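Local coordinates for protein putative histidinol-phosphate aminotransferase (Erwinia carotovora atroseptica, PDB 3LY1) that binds pyridoxal 5'-phosphate and probably acts as a transaminase of the histidinol-phosphate aminotransferase subfamily, at residues M30-Q35 with S259-Y264; F185-R190 with V271-L276; A313-G318 with M338-D343. One frame throughout, in Å; residues are numbered along the deposited sequence. Where two conformers were deposited one is given.

Contact 1 (M30-Q35 with S259-Y264); sequences MSPKAQ and SAFITY
Ser31 lies over one face of the Phe261 ring, and this aromatic packing makes up most of the contact. Ser31 CB makes a CH-pi contact, 4.0 Å from the centroid of the Phe261 ring and 23° off the ring normal. The backbone of Ser31 covers the same ring: its N is 3.5 Å from Phe261 CZ, offset toward the rim. Phe261 CG is anti to the backbone N (chi1 175°), which carries the ring across to Ser31. Pro32 CD and the carbonyl carbon of Met30, a selenomethionine, approach the ring obliquely.

Ser31 is the N-cap of helix 32-40, and Phe261 sits in the first turn of helix 259-283. Two helix starts therefore meet here.

The polar bonds lie within or just outside the two segments. Ser31 OG caps its helix by a weak bond from Ala34 N, 3.4 Å away. Its stronger partner is Asp258 OD2. Asp258 OD1 also takes the backbone N-H of Phe261, so this one carboxylate links both helix starts. Gln35 NE2 reaches back to Met30 O at 2.9 Å in a nearly straight bond (169°). The Met30 side chain turns from Phe261 and packs on Ala251 and on Ala45 of the second subunit.

Contact 2 (F185-R190 with V271-L276); sequences FVNDPR and VSRQIL
Segment 185-190, in the loop after strand 174-179 and three residues past the cofactor-binding Tyr182, meets the long helix 259-283 here. Arg273 extends from the helix toward the loop. It is bridged to Phe185 O by a water and lies close to the Asn187 amide without bonding to it. The water accepts from Arg273 NH2 at 2.9 Å, at the edge and in the plane of the guanidinium group. It donates to Phe185 O at 2.7 Å. Phe185 O and Arg273 NH2 themselves are 4.0 Å apart, so the water makes the link.

Asn187 comes to Arg273 from the opposite direction. Its ND2 is 3.7 Å from Arg273 NH1, and both are donors. The amide and guanidinium planes are nearly perpendicular, 85° apart. Asp270 OD1 joins the two, in a salt bridge with Arg273 NH1 and a hydrogen bond from Asn187 ND2. Asn187 OD1 accepts from Lys266 NZ, which fixes the amide from its other end. Arg273 starts extended, with CG anti to the backbone N (chi1 -172°), and bends at chi3. Its NE bonds to Ser290 OG and its NH2 also to Gly292 O.

Within the loop itself, an Asx turn at Asp188 and a side-on salt bridge from Arg190 to the same carboxylate brace the chain locally.

The Phe185 ring leads away from Arg273 and comes near Lys213 and Tyr182, both residues of the cofactor site. The buried guanidinium group is held by Asp270, neutral oxygens and the water. The nearby carboxylate probably favours its positive charge, and these bonds fix its orientation beside the loop.

Contact 3 (A313-G318 with M338-D343); sequences AGVLIG and MQWVAD
The indole of Trp340 meets segment 313-318 at its edge, near the ring plane. Its six-membered ring points that way. Trp340 CH2 is 3.6 Å from Ala313 O, and Trp340 CZ3 is 3.8 Å from Val315 CG2. Trp340 CG is anti to the backbone N (chi1 -164°), which carries the indole from helix 335-350 toward segment 313-318. Its ring also meets that of Phe10, with planes at about 50°, and its side chain touches Pro13. The N-terminal part of the chain thus packs on the same tryptophan.

The two methyls of Val315 have different partners. CG2 takes the tryptophan edge. CG1 meets Val341 CG2 at 4.1 Å, one residue further along the helix.

Gly314, at positive phi, forms a Schellman motif that ends helix 303-312 and leads into the short strand 315-316. This strand runs parallel to strand 19-20.

Across the contact the interactions are mainly apolar. Ala313 O sits at the C-H edge of the indole, a weakly polar approach at most. Apolar packing of Val315 on Trp340 and Val341 probably does most of the joining.

In the fold
Contacts 1 and 2 share helix 259-283, and helix 335-350 of contact 3 packs on it. Contact 1 uses the first turn of the shared helix and contact 2 its middle, with centres 19 Å apart and nearest atoms about 7 Å apart. Along the chain these two alternate, while contact 3 follows both in series. Contact 3 touches contact 2 directly: Ile275 CG2 lies 3.5 Å from Met338 O, so the two helices pack on each other. Contacts 1 and 3 are about 25 Å apart between centres and do not touch. The long helix thus ties the N-terminal segment near the second subunit and the loop by the cofactor site to helix 335-350 near the C-terminus.

Contact 1 (M30-Q35 with S259-Y264)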
# COMPACT_ATOMS: atom_id res chain seq x y z
N MSE A 30 13.12 -9.77 -12.16
CA MSE A 30 13.76 -8.54 -11.74
C MSE A 30 15.29 -8.56 -11.98
O MSE A 30 15.91 -9.62 -11.98
CB MSE A 30 13.52 -8.48 -10.23
CG MSE A 30 13.60 -7.20 -9.58
SE MSE A 30 13.24 -7.52 -7.67
CE MSE A 30 11.53 -8.41 -7.91
N SER A 31 15.90 -7.40 -12.17
CA SER A 31 17.39 -7.26 -12.16
C SER A 31 18.06 -8.11 -11.07
O SER A 31 17.59 -8.15 -9.94
CB SER A 31 17.74 -5.78 -11.91
OG SER A 31 19.09 -5.58 -11.53
N PRO A 32 19.18 -8.80 -11.38
CA PRO A 32 19.96 -9.54 -10.36
C PRO A 32 20.40 -8.69 -9.15
O PRO A 32 20.27 -9.11 -8.00
CB PRO A 32 21.16 -10.07 -11.16
CG PRO A 32 20.60 -10.24 -12.57
CD PRO A 32 19.68 -9.06 -12.76
N LYS A 33 20.89 -7.50 -9.42
CA LYS A 33 21.17 -6.55 -8.36
C LYS A 33 19.91 -6.15 -7.53
O LYS A 33 19.99 -6.05 -6.31
CB LYS A 33 21.83 -5.32 -8.97
CG LYS A 33 23.22 -5.65 -9.52
CD LYS A 33 23.85 -4.44 -10.17
N ALA A 34 18.77 -5.96 -8.20
CA ALA A 34 17.52 -5.65 -7.48
C ALA A 34 17.05 -6.84 -6.63
O ALA A 34 16.54 -6.63 -5.52
CB ALA A 34 16.40 -5.21 -8.45
N GLN A 35 17.22 -8.06 -7.15
CA GLN A 35 16.82 -9.24 -6.37
C GLN A 35 17.67 -9.34 -5.11
O GLN A 35 17.15 -9.62 -4.04
CB GLN A 35 16.92 -10.53 -7.19
CG GLN A 35 15.94 -10.58 -8.38
CD GLN A 35 15.77 -11.96 -8.99
OE1 GLN A 35 15.80 -12.95 -8.29
NE2 GLN A 35 15.59 -12.01 -10.33
N SER A 259 21.37 0.12 -15.16
CA SER A 259 20.95 0.58 -16.48
C SER A 259 21.08 -0.52 -17.55
O SER A 259 20.33 -0.53 -18.52
CB SER A 259 21.75 1.83 -16.85
OG SER A 259 23.13 1.53 -16.97
N ALA A 260 22.03 -1.43 -17.36
CA ALA A 260 22.24 -2.54 -18.29
C ALA A 260 20.98 -3.43 -18.32
O ALA A 260 20.53 -3.86 -19.40
CB ALA A 260 23.46 -3.34 -17.88
N PHE A 261 20.41 -3.69 -17.14
CA PHE A 261 19.19 -4.50 -17.08
C PHE A 261 18.03 -3.83 -17.82
O PHE A 261 17.30 -4.50 -18.53
CB PHE A 261 18.77 -4.86 -15.65
CG PHE A 261 17.46 -5.58 -15.60
CD1 PHE A 261 17.39 -6.93 -15.83
CD2 PHE A 261 16.27 -4.88 -15.37
CE1 PHE A 261 16.16 -7.60 -15.80
CE2 PHE A 261 15.05 -5.53 -15.34
CZ PHE A 261 15.00 -6.90 -15.56
N ILE A 262 17.85 -2.52 -17.65
CA ILE A 262 16.71 -1.81 -18.27
C ILE A 262 16.80 -1.91 -19.81
O ILE A 262 15.84 -2.25 -20.52
CB ILE A 262 16.67 -0.35 -17.78
CG1 ILE A 262 16.39 -0.34 -16.27
CG2 ILE A 262 15.62 0.50 -18.52
CD1 ILE A 262 14.96 -0.87 -15.89
N THR A 263 18.02 -1.72 -20.31
CA THR A 263 18.30 -1.93 -21.74
C THR A 263 17.92 -3.33 -22.20
O THR A 263 17.28 -3.48 -23.23
CB THR A 263 19.77 -1.65 -22.03
OG1 THR A 263 20.01 -0.27 -21.76
CG2 THR A 263 20.13 -2.00 -23.49
N TYR A 264 18.32 -4.34 -21.43
CA TYR A 264 18.01 -5.74 -21.74
C TYR A 264 16.49 -6.03 -21.69
O TYR A 264 15.95 -6.75 -22.54
CB TYR A 264 18.78 -6.67 -20.78
CG TYR A 264 18.36 -8.12 -20.81
CD1 TYR A 264 18.49 -8.89 -21.98
CD2 TYR A 264 17.89 -8.75 -19.67
CE1 TYR A 264 18.10 -10.23 -22.00
CE2 TYR A 264 17.49 -10.09 -19.68
CZ TYR A 264 17.59 -10.82 -20.85
OH TYR A 264 17.20 -12.14 -20.85

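Contact 2 (F185-R190 with V271-L276)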
# COMPACT_ATOMS: atom_id res chain seq x y z
N PHE A 185 9.22 1.17 -22.78
CA PHE A 185 9.20 0.23 -23.89
C PHE A 185 9.04 0.92 -25.24
O PHE A 185 9.20 0.28 -26.28
CB PHE A 185 8.03 -0.74 -23.72
CG PHE A 185 8.17 -1.67 -22.55
CD1 PHE A 185 9.11 -2.67 -22.54
CD2 PHE A 185 7.30 -1.57 -21.48
CE1 PHE A 185 9.23 -3.53 -21.46
CE2 PHE A 185 7.40 -2.43 -20.40
CZ PHE A 185 8.37 -3.42 -20.38
N VAL A 186 8.68 2.22 -25.24
CA VAL A 186 8.22 2.89 -26.45
C VAL A 186 9.35 3.04 -27.48
O VAL A 186 10.49 3.35 -27.11
CB VAL A 186 7.59 4.30 -26.16
CG1 VAL A 186 7.38 5.04 -27.47
CG2 VAL A 186 6.22 4.19 -25.36
N ASN A 187 9.04 2.78 -28.75
CA ASN A 187 9.98 3.04 -29.86
C ASN A 187 9.55 4.25 -30.71
O ASN A 187 10.37 4.87 -31.34
CB ASN A 187 10.10 1.79 -30.74
CG ASN A 187 10.96 0.71 -30.08
OD1 ASN A 187 12.15 0.91 -29.86
ND2 ASN A 187 10.34 -0.41 -29.70
N ASP A 188 8.28 4.58 -30.72
CA ASP A 188 7.75 5.64 -31.58
C ASP A 188 8.33 7.02 -31.17
O ASP A 188 8.13 7.45 -30.04
CB ASP A 188 6.23 5.64 -31.45
CG ASP A 188 5.52 6.44 -32.53
OD1 ASP A 188 6.06 7.48 -32.94
OD2 ASP A 188 4.39 6.03 -32.92
N PRO A 189 9.01 7.72 -32.09
CA PRO A 189 9.58 9.03 -31.74
C PRO A 189 8.57 10.18 -31.60
O PRO A 189 8.98 11.25 -31.16
CB PRO A 189 10.53 9.32 -32.90
CG PRO A 189 9.89 8.64 -34.05
CD PRO A 189 9.38 7.35 -33.48
N ARG A 190 7.28 9.97 -31.94
CA ARG A 190 6.24 10.98 -31.68
C ARG A 190 5.87 10.98 -30.18
O ARG A 190 5.20 11.92 -29.69
CB ARG A 190 4.98 10.69 -32.50
CG ARG A 190 5.24 10.77 -34.05
CD ARG A 190 4.08 10.24 -34.86
NE ARG A 190 3.85 8.83 -34.61
CZ ARG A 190 2.91 8.09 -35.20
NH1 ARG A 190 2.12 8.60 -36.12
NH2 ARG A 190 2.77 6.82 -34.86
N VAL A 271 12.26 -8.15 -29.13
CA VAL A 271 12.41 -9.43 -29.80
C VAL A 271 11.09 -10.23 -29.72
O VAL A 271 10.66 -10.78 -30.72
CB VAL A 271 13.57 -10.25 -29.22
CG1 VAL A 271 13.61 -11.67 -29.87
CG2 VAL A 271 14.93 -9.49 -29.39
N SER A 272 10.50 -10.30 -28.52
CA SER A 272 9.27 -11.05 -28.33
C SER A 272 8.14 -10.48 -29.20
O SER A 272 7.36 -11.25 -29.77
CB SER A 272 8.84 -11.06 -26.87
OG SER A 272 9.75 -11.87 -26.13
N ARG A 273 8.06 -9.14 -29.28
CA ARG A 273 7.04 -8.48 -30.09
C ARG A 273 7.11 -8.93 -31.55
O ARG A 273 6.08 -9.31 -32.11
CB ARG A 273 7.21 -6.96 -30.05
CG ARG A 273 6.05 -6.22 -30.73
CD ARG A 273 6.28 -4.71 -30.83
NE ARG A 273 6.26 -3.99 -29.54
CZ ARG A 273 7.33 -3.47 -28.94
NH1 ARG A 273 8.55 -3.61 -29.45
NH2 ARG A 273 7.19 -2.83 -27.80
N GLN A 274 8.29 -8.89 -32.14
CA GLN A 274 8.42 -9.27 -33.55
C GLN A 274 8.03 -10.75 -33.81
O GLN A 274 7.48 -11.05 -34.86
CB GLN A 274 9.83 -8.94 -34.06
CG GLN A 274 10.15 -7.43 -33.99
CD GLN A 274 9.17 -6.58 -34.79
OE1 GLN A 274 9.02 -6.77 -35.99
NE2 GLN A 274 8.48 -5.66 -34.12
N ILE A 275 8.27 -11.63 -32.85
CA ILE A 275 7.84 -13.01 -33.00
C ILE A 275 6.32 -13.13 -33.09
O ILE A 275 5.80 -13.84 -33.93
CB ILE A 275 8.35 -13.89 -31.86
CG1 ILE A 275 9.87 -14.00 -31.96
CG2 ILE A 275 7.73 -15.32 -31.90
CD1 ILE A 275 10.52 -14.63 -30.73
N LEU A 276 5.62 -12.43 -32.21
CA LEU A 276 4.17 -12.42 -32.26
C LEU A 276 3.63 -11.76 -33.54
O LEU A 276 2.69 -12.31 -34.16
CB LEU A 276 3.59 -11.79 -31.00
CG LEU A 276 2.06 -11.72 -30.95
CD1 LEU A 276 1.38 -13.09 -31.06
CD2 LEU A 276 1.70 -11.04 -29.64
O HOH W 1 9.63 -2.39 -26.33

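Contact 3 (A313-G318 with M338-D343)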
# COMPACT_ATOMS: atom_id res chain seq x y z
N ALA A 313 -4.45 -25.31 -23.77
CA ALA A 313 -3.10 -25.57 -24.27
C ALA A 313 -2.01 -25.04 -23.32
O ALA A 313 -0.83 -25.11 -23.67
CB ALA A 313 -2.92 -24.97 -25.62
N GLY A 314 -2.42 -24.49 -22.17
CA GLY A 314 -1.49 -24.00 -21.16
C GLY A 314 -1.00 -22.58 -21.40
O GLY A 314 0.13 -22.24 -21.04
N VAL A 315 -1.83 -21.74 -22.01
CA VAL A 315 -1.48 -20.34 -22.24
C VAL A 315 -2.61 -19.45 -21.73
O VAL A 315 -3.75 -19.57 -22.18
CB VAL A 315 -1.25 -20.05 -23.73
CG1 VAL A 315 -0.82 -18.61 -23.93
CG2 VAL A 315 -0.21 -21.02 -24.34
N LEU A 316 -2.29 -18.56 -20.79
CA LEU A 316 -3.28 -17.64 -20.24
C LEU A 316 -3.11 -16.27 -20.86
O LEU A 316 -2.09 -15.59 -20.65
CB LEU A 316 -3.16 -17.55 -18.70
CG LEU A 316 -3.26 -18.85 -17.91
CD1 LEU A 316 -3.19 -18.55 -16.38
CD2 LEU A 316 -4.53 -19.59 -18.24
N ILE A 317 -4.10 -15.86 -21.65
CA ILE A 317 -4.08 -14.57 -22.35
C ILE A 317 -4.98 -13.56 -21.63
O ILE A 317 -5.65 -13.89 -20.65
CB ILE A 317 -4.47 -14.73 -23.87
CG1 ILE A 317 -5.94 -15.12 -24.05
CG2 ILE A 317 -3.56 -15.76 -24.57
CD1 ILE A 317 -6.43 -15.12 -25.53
N GLY A 318 -5.03 -12.33 -22.14
CA GLY A 318 -5.89 -11.32 -21.53
C GLY A 318 -7.38 -11.60 -21.45
O GLY A 318 -7.97 -12.32 -22.27
N MSE A 338 7.17 -16.88 -26.67
CA MSE A 338 6.37 -16.31 -27.76
C MSE A 338 6.52 -17.12 -29.04
O MSE A 338 5.57 -17.21 -29.81
CB MSE A 338 6.70 -14.83 -27.99
CG MSE A 338 6.24 -13.93 -26.87
SE MSE A 338 4.59 -14.53 -26.00
CE MSE A 338 3.29 -14.24 -27.45
N GLN A 339 7.70 -17.70 -29.27
CA GLN A 339 7.87 -18.68 -30.35
C GLN A 339 6.93 -19.90 -30.19
O GLN A 339 6.30 -20.36 -31.14
CB GLN A 339 9.31 -19.16 -30.48
CG GLN A 339 9.49 -20.08 -31.68
CD GLN A 339 9.24 -19.35 -32.99
OE1 GLN A 339 9.73 -18.23 -33.19
NE2 GLN A 339 8.46 -19.96 -33.89
N TRP A 340 6.83 -20.42 -28.98
CA TRP A 340 5.96 -21.54 -28.73
C TRP A 340 4.48 -21.12 -28.91
O TRP A 340 3.65 -21.87 -29.52
CB TRP A 340 6.20 -22.07 -27.33
CG TRP A 340 5.66 -23.39 -27.12
CD1 TRP A 340 6.30 -24.59 -27.33
CD2 TRP A 340 4.35 -23.70 -26.67
NE1 TRP A 340 5.45 -25.63 -27.03
CE2 TRP A 340 4.25 -25.10 -26.62
CE3 TRP A 340 3.25 -22.93 -26.31
CZ2 TRP A 340 3.07 -25.75 -26.22
CZ3 TRP A 340 2.08 -23.58 -25.90
CH2 TRP A 340 2.00 -24.98 -25.87
N VAL A 341 4.16 -19.92 -28.42
CA VAL A 341 2.79 -19.43 -28.56
C VAL A 341 2.45 -19.20 -30.04
O VAL A 341 1.36 -19.62 -30.49
CB VAL A 341 2.50 -18.14 -27.72
CG1 VAL A 341 1.11 -17.57 -28.06
CG2 VAL A 341 2.55 -18.48 -26.23
N ALA A 342 3.34 -18.51 -30.75
CA ALA A 342 3.20 -18.25 -32.17
C ALA A 342 2.98 -19.54 -32.96
O ALA A 342 2.09 -19.63 -33.79
CB ALA A 342 4.43 -17.51 -32.72
N ASP A 343 3.79 -20.57 -32.69
CA ASP A 343 3.56 -21.80 -33.39
C ASP A 343 2.25 -22.49 -32.98
O ASP A 343 1.64 -23.14 -33.82
CB ASP A 343 4.75 -22.71 -33.24
CG ASP A 343 5.95 -22.17 -33.98
OD1 ASP A 343 5.75 -21.53 -35.04
OD2 ASP A 343 7.07 -22.37 -33.48